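Local coordinates for ribosomal-protein-alanine acetyltransferase (PDB 3DNS), which forms the N-terminal, GNAT-type domain of a longer protein that probably acetylates the N-terminal alanine of ribosomal proteins using acetyl-CoA, at residues A[7-12]-A[64-69]; A[19-24]-A[34-39]; A[102-107]-A[120-125]. All blocks are in the same frame, centred on the assembly; numbering follows the deposited sequence.

Overall arrangement
The three contacts lie along one mixed sheet of the GNAT fold. Contacts 1 and 2 have centres about 15 Å apart and share a wall, where Ile67 CD1 of helix 61-78 lies 3.5 Å from Ile24 CG2; contact 2 is nested in the loop that contact 1 closes. Contact 3 is the hairpin at the far edge, its centre about 20 Å from that of contact 1, yet Leu68 of the same helix still touches Phe102. Contacts 2 and 3 stay apart, about 8 Å between nearest atoms. Between them run the parallel strands 46-53 and 83-89, the pair whose parting in GNAT enzymes generally takes acetyl-CoA.

Contact 1: residues A[7-12]-A[64-69]; sequences GKYTKI and IKEILS
The turn of the N-terminal hairpin, between strands 4-6 and 10-14, is gripped here by one carboxylate from helix 61-78. Glu66 reaches across with CG anti to its backbone N (chi1 176°) and the chain extended, so that OE2 ends inside the bend of residues 7-10. Tyr9 N gives its hydrogen to OE2 at 2.7 Å, on the syn lone pair and with a moderately bent N-H...O angle of 142°. Thr10 OG1 meets it tip to tip and donates to the anti lone pair of the same Glu66 OE2 at 2.6 Å; its chi1 of 56° holds OG1 in the crowded position between backbone N and carbonyl carbon. Thr10 N adds a weak bond to OE2, and Tyr9 N a weak one to OE1. So many donors on one oxygen would tend to favour the charged carboxylate. The turn is closed by its own Gly7 N to Thr10 O bond of 3.0 Å, and Gly7, lacking a side chain, leaves OE2 room to sit close. In the GNAT fold this helix packs against the sheet, and the packing continues beneath the carboxylate: Thr10 CG2 lies 3.9 Å from Ile67 CG1, the two side chains crossing at about a right angle. Two residues further along the strand, on the same side, Ile12 CD1 meets Ile67 CG2 at 4.1 Å, while Ile12 also reaches Val70 and Phe71 further along the helix. On the outer side, the Tyr9 ring runs almost parallel to the Glu66 carboxylate plane, with Lys8 CG over one ring face and Tyr63 meeting the ring.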
loop_
_atom_site.group_PDB
_atom_site.type_symbol
_atom_site.label_atom_id
_atom_site.label_comp_id
_atom_site.label_asym_id
_atom_site.label_seq_id
_atom_site.Cartn_x
_atom_site.Cartn_y
_atom_site.Cartn_z
ATOM N N GLY A 7 -7.561 -14.418 8.150
ATOM C CA GLY A 7 -8.780 -13.872 8.660
ATOM C C GLY A 7 -9.745 -13.911 7.510
ATOM O O GLY A 7 -9.410 -14.430 6.478
ATOM N N LYS A 8 -10.923 -13.328 7.688
ATOM C CA LYS A 8 -11.961 -13.334 6.647
ATOM C C LYS A 8 -11.513 -12.544 5.436
ATOM O O LYS A 8 -11.654 -12.996 4.302
ATOM C CB LYS A 8 -13.270 -12.766 7.194
ATOM C CG LYS A 8 -14.434 -12.698 6.178
ATOM C CD LYS A 8 -15.831 -12.571 6.891
ATOM C CE LYS A 8 -17.010 -12.588 5.899
ATOM N NZ LYS A 8 -18.331 -13.083 6.478
ATOM N N TYR A 9 -10.941 -11.369 5.663
ATOM C CA TYR A 9 -10.488 -10.559 4.521
ATOM C C TYR A 9 -9.002 -10.313 4.416
ATOM O O TYR A 9 -8.553 -9.675 3.488
ATOM C CB TYR A 9 -11.218 -9.224 4.525
ATOM C CG TYR A 9 -12.678 -9.411 4.245
ATOM C CD1 TYR A 9 -13.103 -9.959 3.051
ATOM C CD2 TYR A 9 -13.635 -9.071 5.188
ATOM C CE1 TYR A 9 -14.476 -10.151 2.799
ATOM C CE2 TYR A 9 -14.986 -9.270 4.942
ATOM C CZ TYR A 9 -15.375 -9.800 3.758
ATOM O OH TYR A 9 -16.689 -9.990 3.528
ATOM N N THR A 10 -8.229 -10.798 5.359
ATOM C CA THR A 10 -6.820 -10.456 5.378
ATOM C C THR A 10 -5.953 -11.694 5.551
ATOM O O THR A 10 -6.439 -12.763 5.895
ATOM C CB THR A 10 -6.516 -9.361 6.495
ATOM O OG1 THR A 10 -6.955 -9.828 7.783
ATOM C CG2 THR A 10 -7.248 -8.040 6.172
ATOM N N LYS A 11 -4.651 -11.515 5.289
ATOM C CA LYS A 11 -3.631 -12.537 5.478
ATOM C C LYS A 11 -2.374 -11.903 6.105
ATOM O O LYS A 11 -2.013 -10.773 5.776
ATOM C CB LYS A 11 -3.285 -13.205 4.131
ATOM C CG LYS A 11 -4.513 -13.716 3.390
ATOM C CD LYS A 11 -4.167 -14.429 2.027
ATOM C CE LYS A 11 -5.357 -15.266 1.504
ATOM N NZ LYS A 11 -5.204 -15.839 0.107
ATOM N N ILE A 12 -1.737 -12.636 7.023
ATOM C CA ILE A 12 -0.481 -12.196 7.618
ATOM C C ILE A 12 0.535 -13.341 7.375
ATOM O O ILE A 12 0.285 -14.504 7.735
ATOM C CB ILE A 12 -0.628 -11.905 9.115
ATOM C CG1 ILE A 12 -1.670 -10.806 9.384
ATOM C CG2 ILE A 12 0.754 -11.548 9.718
ATOM C CD1 ILE A 12 -2.000 -10.663 10.868
ATOM N N ILE A 64 -8.272 -3.193 9.639
ATOM C CA ILE A 64 -7.304 -3.018 10.721
ATOM C C ILE A 64 -7.715 -3.795 11.959
ATOM O O ILE A 64 -6.890 -4.453 12.567
ATOM C CB ILE A 64 -7.106 -1.546 11.030
ATOM C CG1 ILE A 64 -6.595 -0.789 9.775
ATOM C CG2 ILE A 64 -6.111 -1.336 12.164
ATOM C CD1 ILE A 64 -5.601 -1.572 9.021
ATOM N N LYS A 65 -8.986 -3.676 12.345
ATOM C CA LYS A 65 -9.546 -4.436 13.467
ATOM C C LYS A 65 -9.313 -5.932 13.285
ATOM O O LYS A 65 -8.991 -6.637 14.264
ATOM C CB LYS A 65 -11.056 -4.185 13.651
ATOM C CG LYS A 65 -11.377 -3.005 14.543
ATOM C CD LYS A 65 -12.894 -2.807 14.785
ATOM C CE LYS A 65 -13.472 -1.610 14.029
ATOM N NZ LYS A 65 -14.779 -1.124 14.642
ATOM N N GLU A 66 -9.537 -6.415 12.075
ATOM C CA GLU A 66 -9.326 -7.834 11.787
ATOM C C GLU A 66 -7.850 -8.185 11.928
ATOM O O GLU A 66 -7.481 -9.211 12.530
ATOM C CB GLU A 66 -9.839 -8.203 10.400
ATOM C CG GLU A 66 -9.552 -9.648 10.015
ATOM C CD GLU A 66 -10.219 -10.037 8.720
ATOM O OE1 GLU A 66 -11.444 -10.000 8.643
ATOM O OE2 GLU A 66 -9.521 -10.382 7.771
ATOM N N ILE A 67 -6.979 -7.353 11.386
ATOM C CA ILE A 67 -5.553 -7.677 11.420
ATOM C C ILE A 67 -5.100 -7.818 12.883
ATOM O O ILE A 67 -4.449 -8.763 13.277
ATOM C CB ILE A 67 -4.730 -6.584 10.640
ATOM C CG1 ILE A 67 -5.069 -6.633 9.137
ATOM C CG2 ILE A 67 -3.196 -6.702 10.885
ATOM C CD1 ILE A 67 -4.768 -5.330 8.356
ATOM N N LEU A 68 -5.482 -6.843 13.690
ATOM C CA LEU A 68 -5.131 -6.831 15.084
ATOM C C LEU A 68 -5.725 -8.027 15.823
ATOM O O LEU A 68 -5.073 -8.645 16.628
ATOM C CB LEU A 68 -5.596 -5.504 15.711
ATOM C CG LEU A 68 -4.767 -4.258 15.395
ATOM C CD1 LEU A 68 -5.581 -2.978 15.770
ATOM C CD2 LEU A 68 -3.405 -4.275 16.170
ATOM N N SER A 69 -6.968 -8.373 15.516
ATOM C CA SER A 69 -7.645 -9.465 16.164
ATOM C C SER A 69 -6.970 -10.777 15.808
ATOM O O SER A 69 -6.705 -11.577 16.678
ATOM C CB SER A 69 -9.159 -9.488 15.850
ATOM O OG SER A 69 -9.773 -8.363 16.443
#

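Contact 2: residues A[19-24]-A[34-39]; sequences EREYLI and RIFIVD
Ile35 sits at the apolar centre, its CG1 3.9 Å from CD1 of Ile24, the two side chains crossing at about a right angle. Phe71 and Ile67 of helix 61-78 lie against these two isoleucines. Beside them Tyr22 crosses Ile35 obliquely, and the edge of its ring, at CE2, meets Ile37 CG1 at 3.9 Å. Beneath these side chains the backbones pair through Tyr22 and Ile35, whose two reciprocal N-H...O bonds are both 2.8 Å long and nearly straight; Ile37 N to Arg20 O makes one more. Turned to the other face of the sheet are Glu21, Leu23, Arg34 and Phe36. Glu21 runs alongside Phe36, CG 3.6 Å from CE1 of the ring, with CG anti to its backbone N. Its OE2 stands at the edge of the Arg34 guanidinium in a long salt bridge, 3.9 Å from NE, while Leu23 CD1 lies 3.8 Å above one face of that guanidinium. The stronger hold on Arg34 is the bond from NH2 to Tyr54 OH; NH1 adds a weak one to Lys55 O of the second subunit. At the polar end, Arg20 lays its CB 3.7 Å from Ile37 CB and stretches on toward Val38 and Asp39. One water accepts from Arg20 NH2 and donates weakly to Asp39 OD1; another links that NH2, weakly, to Ile37 O. Where Arg20 ends its run, Val38 and Asp39 form a classic bulge against strand 46-53. This is an antiparallel beta hairpin of strands 21-26 and 31-41, part of the meander that opens the GNAT sheet.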
loop_
_atom_site.group_PDB
_atom_site.type_symbol
_atom_site.label_atom_id
_atom_site.label_comp_id
_atom_site.label_asym_id
_atom_site.label_seq_id
_atom_site.Cartn_x
_atom_site.Cartn_y
_atom_site.Cartn_z
ATOM N N GLU A 19 13.953 -12.053 8.927
ATOM C CA GLU A 19 13.541 -12.306 10.289
ATOM C C GLU A 19 12.671 -11.195 10.846
ATOM O O GLU A 19 12.944 -10.031 10.606
ATOM C CB GLU A 19 14.798 -12.379 11.174
ATOM C CG GLU A 19 14.535 -12.431 12.682
ATOM C CD GLU A 19 13.962 -13.775 13.147
ATOM O OE1 GLU A 19 12.836 -14.154 12.706
ATOM O OE2 GLU A 19 14.653 -14.438 13.956
ATOM N N ARG A 20 11.664 -11.578 11.639
ATOM C CA ARG A 20 10.835 -10.644 12.414
ATOM C C ARG A 20 10.034 -9.673 11.557
ATOM O O ARG A 20 9.624 -8.632 12.040
ATOM C CB ARG A 20 11.662 -9.893 13.471
ATOM C CG ARG A 20 12.069 -10.731 14.647
ATOM C CD ARG A 20 12.785 -9.868 15.665
ATOM N NE ARG A 20 13.281 -10.640 16.782
ATOM C CZ ARG A 20 13.521 -10.139 17.994
ATOM N NH1 ARG A 20 13.965 -10.942 18.940
ATOM N NH2 ARG A 20 13.323 -8.845 18.266
ATOM N N GLU A 21 9.780 -10.036 10.294
ATOM C CA GLU A 21 8.987 -9.193 9.406
ATOM C C GLU A 21 7.824 -9.998 8.813
ATOM O O GLU A 21 7.980 -11.158 8.367
ATOM C CB GLU A 21 9.843 -8.577 8.313
ATOM C CG GLU A 21 9.115 -7.539 7.532
ATOM C CD GLU A 21 9.981 -6.953 6.388
ATOM O OE1 GLU A 21 11.163 -6.587 6.590
ATOM O OE2 GLU A 21 9.440 -6.840 5.293
ATOM N N TYR A 22 6.656 -9.382 8.806
ATOM C CA TYR A 22 5.462 -10.052 8.291
ATOM C C TYR A 22 4.742 -9.137 7.368
ATOM O O TYR A 22 4.634 -7.935 7.635
ATOM C CB TYR A 22 4.504 -10.450 9.411
ATOM C CG TYR A 22 5.117 -11.365 10.399
ATOM C CD1 TYR A 22 4.827 -12.704 10.396
ATOM C CD2 TYR A 22 6.009 -10.862 11.369
ATOM C CE1 TYR A 22 5.425 -13.558 11.333
ATOM C CE2 TYR A 22 6.573 -11.668 12.265
ATOM C CZ TYR A 22 6.296 -13.021 12.261
ATOM O OH TYR A 22 6.944 -13.806 13.207
ATOM N N LEU A 23 4.198 -9.726 6.325
ATOM C CA LEU A 23 3.485 -9.021 5.267
ATOM C C LEU A 23 1.993 -9.154 5.529
ATOM O O LEU A 23 1.481 -10.293 5.700
ATOM C CB LEU A 23 3.830 -9.678 3.941
ATOM C CG LEU A 23 3.237 -9.075 2.679
ATOM C CD1 LEU A 23 3.898 -7.693 2.409
ATOM C CD2 LEU A 23 3.474 -10.038 1.483
ATOM N N ILE A 24 1.289 -8.017 5.523
ATOM C CA ILE A 24 -0.200 -8.038 5.558
ATOM C C ILE A 24 -0.766 -7.766 4.160
ATOM O O ILE A 24 -0.434 -6.792 3.548
ATOM C CB ILE A 24 -0.804 -6.966 6.548
ATOM C CG1 ILE A 24 0.027 -6.885 7.835
ATOM C CG2 ILE A 24 -2.335 -7.186 6.749
ATOM C CD1 ILE A 24 -0.197 -5.611 8.733
ATOM N N ARG A 34 2.823 -3.884 6.838
ATOM C CA ARG A 34 3.795 -4.846 7.342
ATOM C C ARG A 34 3.903 -4.765 8.849
ATOM O O ARG A 34 3.601 -3.753 9.436
ATOM C CB ARG A 34 5.168 -4.566 6.745
ATOM C CG ARG A 34 5.289 -4.849 5.307
ATOM C CD ARG A 34 6.620 -4.383 4.776
ATOM N NE ARG A 34 6.745 -4.844 3.393
ATOM C CZ ARG A 34 6.091 -4.280 2.395
ATOM N NH1 ARG A 34 6.227 -4.737 1.163
ATOM N NH2 ARG A 34 5.304 -3.229 2.636
ATOM N N ILE A 35 4.263 -5.869 9.465
ATOM C CA ILE A 35 4.486 -5.918 10.899
ATOM C C ILE A 35 5.954 -6.193 11.066
ATOM O O ILE A 35 6.499 -7.043 10.356
ATOM C CB ILE A 35 3.606 -7.012 11.565
ATOM C CG1 ILE A 35 2.164 -6.499 11.754
ATOM C CG2 ILE A 35 4.173 -7.446 12.922
ATOM C CD1 ILE A 35 1.156 -7.638 11.969
ATOM N N PHE A 36 6.593 -5.457 11.992
ATOM C CA PHE A 36 7.989 -5.627 12.315
ATOM C C PHE A 36 8.107 -5.889 13.778
ATOM O O PHE A 36 7.751 -5.030 14.579
ATOM C CB PHE A 36 8.786 -4.332 11.991
ATOM C CG PHE A 36 8.725 -3.929 10.572
ATOM C CD1 PHE A 36 9.643 -4.404 9.655
ATOM C CD2 PHE A 36 7.714 -3.125 10.121
ATOM C CE1 PHE A 36 9.574 -4.037 8.298
ATOM C CE2 PHE A 36 7.657 -2.754 8.801
ATOM C CZ PHE A 36 8.584 -3.212 7.889
ATOM N N ILE A 37 8.648 -7.039 14.155
ATOM C CA ILE A 37 8.864 -7.325 15.590
ATOM C C ILE A 37 10.100 -6.537 16.067
ATOM O O ILE A 37 11.162 -6.664 15.505
ATOM C CB ILE A 37 9.022 -8.832 15.897
ATOM C CG1 ILE A 37 7.825 -9.648 15.328
ATOM C CG2 ILE A 37 9.189 -9.072 17.419
ATOM C CD1 ILE A 37 6.529 -9.301 15.938
ATOM N N VAL A 38 9.909 -5.737 17.103
ATOM C CA VAL A 38 10.890 -4.780 17.627
ATOM C C VAL A 38 11.506 -5.362 18.892
ATOM O O VAL A 38 12.728 -5.329 19.033
ATOM C CB VAL A 38 10.261 -3.334 17.768
ATOM C CG1 VAL A 38 11.126 -2.382 18.512
ATOM C CG2 VAL A 38 9.949 -2.751 16.338
ATOM N N ASP A 39 10.710 -6.031 19.717
ATOM C CA ASP A 39 11.191 -6.580 20.955
ATOM C C ASP A 39 10.374 -7.831 21.271
ATOM O O ASP A 39 9.158 -7.814 21.190
ATOM C CB ASP A 39 11.072 -5.511 22.073
ATOM C CG ASP A 39 11.971 -5.763 23.271
ATOM O OD1 ASP A 39 13.122 -6.286 23.142
ATOM O OD2 ASP A 39 11.532 -5.344 24.365
HETATM O O HOH W 1 14.068 -8.881 21.032
HETATM O O HOH W 2 13.968 -6.897 16.059
HETATM O O HOH W 3 11.804 -6.206 12.912
#

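Contact 3: residues A[102-107]-A[120-125]; sequences FAFEGI and DEFLFG
Leu123 O takes two backbone hydrogens, from Glu105 N at 2.7 Å and from Gly106 N at 3.2 Å, because both residues face Leu123 across the hairpin. That doubling is a classic beta bulge in the antiparallel hairpin of strands 103-114 and 117-127, the last two strands of the GNAT sheet, with 103-114 at its edge. It shifts the register by one: Phe104 pairs with Phe124 before it, Ile107 with Phe122 after it. Beyond the bulge Leu123 N returns a bond to Gly106 O, its donor standing well above the carbonyl plane. Before it, Ala103 and Gly125 exchange two bonds, the shorter from Gly125 N to Ala103 O at 2.7 Å, both in the carbonyl planes. The Glu105 chain extends past the bare side of Gly125, OE1 coming 3.5 Å from its CA, and finds its strongest partner in Lys83, with Asn85 holding the same OE2. Glu121 starts out away from residues 102-107; its carboxylate is held by a salt bridge from OE2 to Arg50 and a hydrogen bond between OE1 and Ser111 OG further along strand 103-114.

On the opposite face from Leu123 the packing is aromatic. All three rings of Phe104, Phe122 and Phe124 have CG anti to the carbonyl carbon, yet they stand at different tilts. The Phe104 ring presents its edge to the face of Phe122, a T-shaped pair with planes 83° apart and centroids 5.3 Å apart. Ile107 lies alongside Phe122, CG1 near the ring edge at CD1. Phe97 stacks on Phe124 and meets Phe102 edge-to-face, tying the hairpin to helix 95-99. Closest among the ring contacts, the edge of Phe124 bears down on Phe104 with planes at 52°, placing Phe124 CE1 3.2 Å above the centre of the Phe104 ring.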
loop_
_atom_site.group_PDB
_atom_site.type_symbol
_atom_site.label_atom_id
_atom_site.label_comp_id
_atom_site.label_asym_id
_atom_site.label_seq_id
_atom_site.Cartn_x
_atom_site.Cartn_y
_atom_site.Cartn_z
ATOM N N PHE A 102 -7.470 -1.868 23.501
ATOM C CA PHE A 102 -6.066 -1.520 23.773
ATOM C C PHE A 102 -5.967 -0.254 24.591
ATOM O O PHE A 102 -6.722 0.674 24.370
ATOM C CB PHE A 102 -5.279 -1.237 22.504
ATOM C CG PHE A 102 -5.002 -2.424 21.672
ATOM C CD1 PHE A 102 -3.800 -3.090 21.786
ATOM C CD2 PHE A 102 -5.910 -2.844 20.729
ATOM C CE1 PHE A 102 -3.524 -4.198 21.039
ATOM C CE2 PHE A 102 -5.622 -3.974 19.915
ATOM C CZ PHE A 102 -4.413 -4.626 20.088
ATOM N N ALA A 103 -4.992 -0.221 25.491
ATOM C CA ALA A 103 -4.611 1.007 26.212
ATOM C C ALA A 103 -3.595 1.850 25.390
ATOM O O ALA A 103 -2.711 1.330 24.719
ATOM C CB ALA A 103 -4.027 0.634 27.608
ATOM N N PHE A 104 -3.737 3.171 25.454
ATOM C CA PHE A 104 -2.698 4.091 25.001
ATOM C C PHE A 104 -1.634 4.133 26.088
ATOM O O PHE A 104 -1.918 4.593 27.195
ATOM C CB PHE A 104 -3.290 5.513 24.877
ATOM C CG PHE A 104 -4.031 5.770 23.574
ATOM C CD1 PHE A 104 -3.367 6.300 22.471
ATOM C CD2 PHE A 104 -5.395 5.537 23.466
ATOM C CE1 PHE A 104 -4.058 6.628 21.285
ATOM C CE2 PHE A 104 -6.088 5.839 22.246
ATOM C CZ PHE A 104 -5.399 6.390 21.180
ATOM N N GLU A 105 -0.439 3.635 25.820
ATOM C CA GLU A 105 0.578 3.566 26.855
ATOM C C GLU A 105 1.584 4.682 26.734
ATOM O O GLU A 105 2.258 5.005 27.690
ATOM C CB GLU A 105 1.229 2.179 26.922
ATOM C CG GLU A 105 0.185 1.146 27.320
ATOM C CD GLU A 105 0.727 -0.218 27.699
ATOM O OE1 GLU A 105 -0.107 -1.011 28.166
ATOM O OE2 GLU A 105 1.936 -0.500 27.565
ATOM N N GLY A 106 1.625 5.305 25.586
ATOM C CA GLY A 106 2.445 6.525 25.387
ATOM C C GLY A 106 2.499 7.062 23.970
ATOM O O GLY A 106 1.833 6.550 23.091
ATOM N N ILE A 107 3.263 8.138 23.787
ATOM C CA ILE A 107 3.448 8.754 22.488
ATOM C C ILE A 107 4.939 8.949 22.357
ATOM O O ILE A 107 5.607 9.584 23.193
ATOM C CB ILE A 107 2.714 10.109 22.356
ATOM C CG1 ILE A 107 1.194 9.907 22.375
ATOM C CG2 ILE A 107 3.086 10.854 21.042
ATOM C CD1 ILE A 107 0.505 11.124 22.844
ATOM N N ASP A 120 5.151 11.630 14.901
ATOM C CA ASP A 120 5.044 10.929 16.172
ATOM C C ASP A 120 4.497 9.521 15.923
ATOM O O ASP A 120 3.869 9.267 14.885
ATOM C CB ASP A 120 4.101 11.681 17.111
ATOM C CG ASP A 120 4.581 13.098 17.460
ATOM O OD1 ASP A 120 5.790 13.457 17.290
ATOM O OD2 ASP A 120 3.717 13.835 17.986
ATOM N N GLU A 121 4.773 8.621 16.881
ATOM C CA GLU A 121 4.133 7.319 16.983
ATOM C C GLU A 121 3.368 7.101 18.301
ATOM O O GLU A 121 3.804 7.498 19.406
ATOM C CB GLU A 121 5.198 6.228 16.823
ATOM C CG GLU A 121 5.727 6.096 15.420
ATOM C CD GLU A 121 6.739 4.993 15.267
ATOM O OE1 GLU A 121 7.811 5.089 15.942
ATOM O OE2 GLU A 121 6.483 4.046 14.457
ATOM N N PHE A 122 2.226 6.441 18.190
ATOM C CA PHE A 122 1.487 5.945 19.356
ATOM C C PHE A 122 2.012 4.662 19.838
ATOM O O PHE A 122 2.445 3.829 19.030
ATOM C CB PHE A 122 0.020 5.698 19.043
ATOM C CG PHE A 122 -0.755 6.926 18.830
ATOM C CD1 PHE A 122 -0.800 7.918 19.822
ATOM C CD2 PHE A 122 -1.493 7.090 17.700
ATOM C CE1 PHE A 122 -1.562 9.070 19.642
ATOM C CE2 PHE A 122 -2.255 8.204 17.523
ATOM C CZ PHE A 122 -2.287 9.212 18.476
ATOM N N LEU A 123 1.951 4.481 21.167
ATOM C CA LEU A 123 2.269 3.202 21.780
ATOM C C LEU A 123 0.998 2.685 22.413
ATOM O O LEU A 123 0.479 3.290 23.353
ATOM C CB LEU A 123 3.438 3.347 22.805
ATOM C CG LEU A 123 3.946 2.064 23.487
ATOM C CD1 LEU A 123 4.655 1.122 22.476
ATOM C CD2 LEU A 123 4.877 2.365 24.745
ATOM N N PHE A 124 0.499 1.560 21.887
ATOM C CA PHE A 124 -0.681 0.867 22.436
ATOM C C PHE A 124 -0.311 -0.397 23.190
ATOM O O PHE A 124 0.621 -1.053 22.822
ATOM C CB PHE A 124 -1.619 0.502 21.308
ATOM C CG PHE A 124 -2.277 1.655 20.704
ATOM C CD1 PHE A 124 -3.371 2.219 21.310
ATOM C CD2 PHE A 124 -1.869 2.149 19.500
ATOM C CE1 PHE A 124 -3.994 3.318 20.746
ATOM C CE2 PHE A 124 -2.515 3.255 18.933
ATOM C CZ PHE A 124 -3.562 3.828 19.562
ATOM N N GLY A 125 -1.063 -0.789 24.211
ATOM C CA GLY A 125 -0.742 -2.036 24.890
ATOM C C GLY A 125 -1.976 -2.850 25.221
ATOM O O GLY A 125 -3.074 -2.293 25.365
#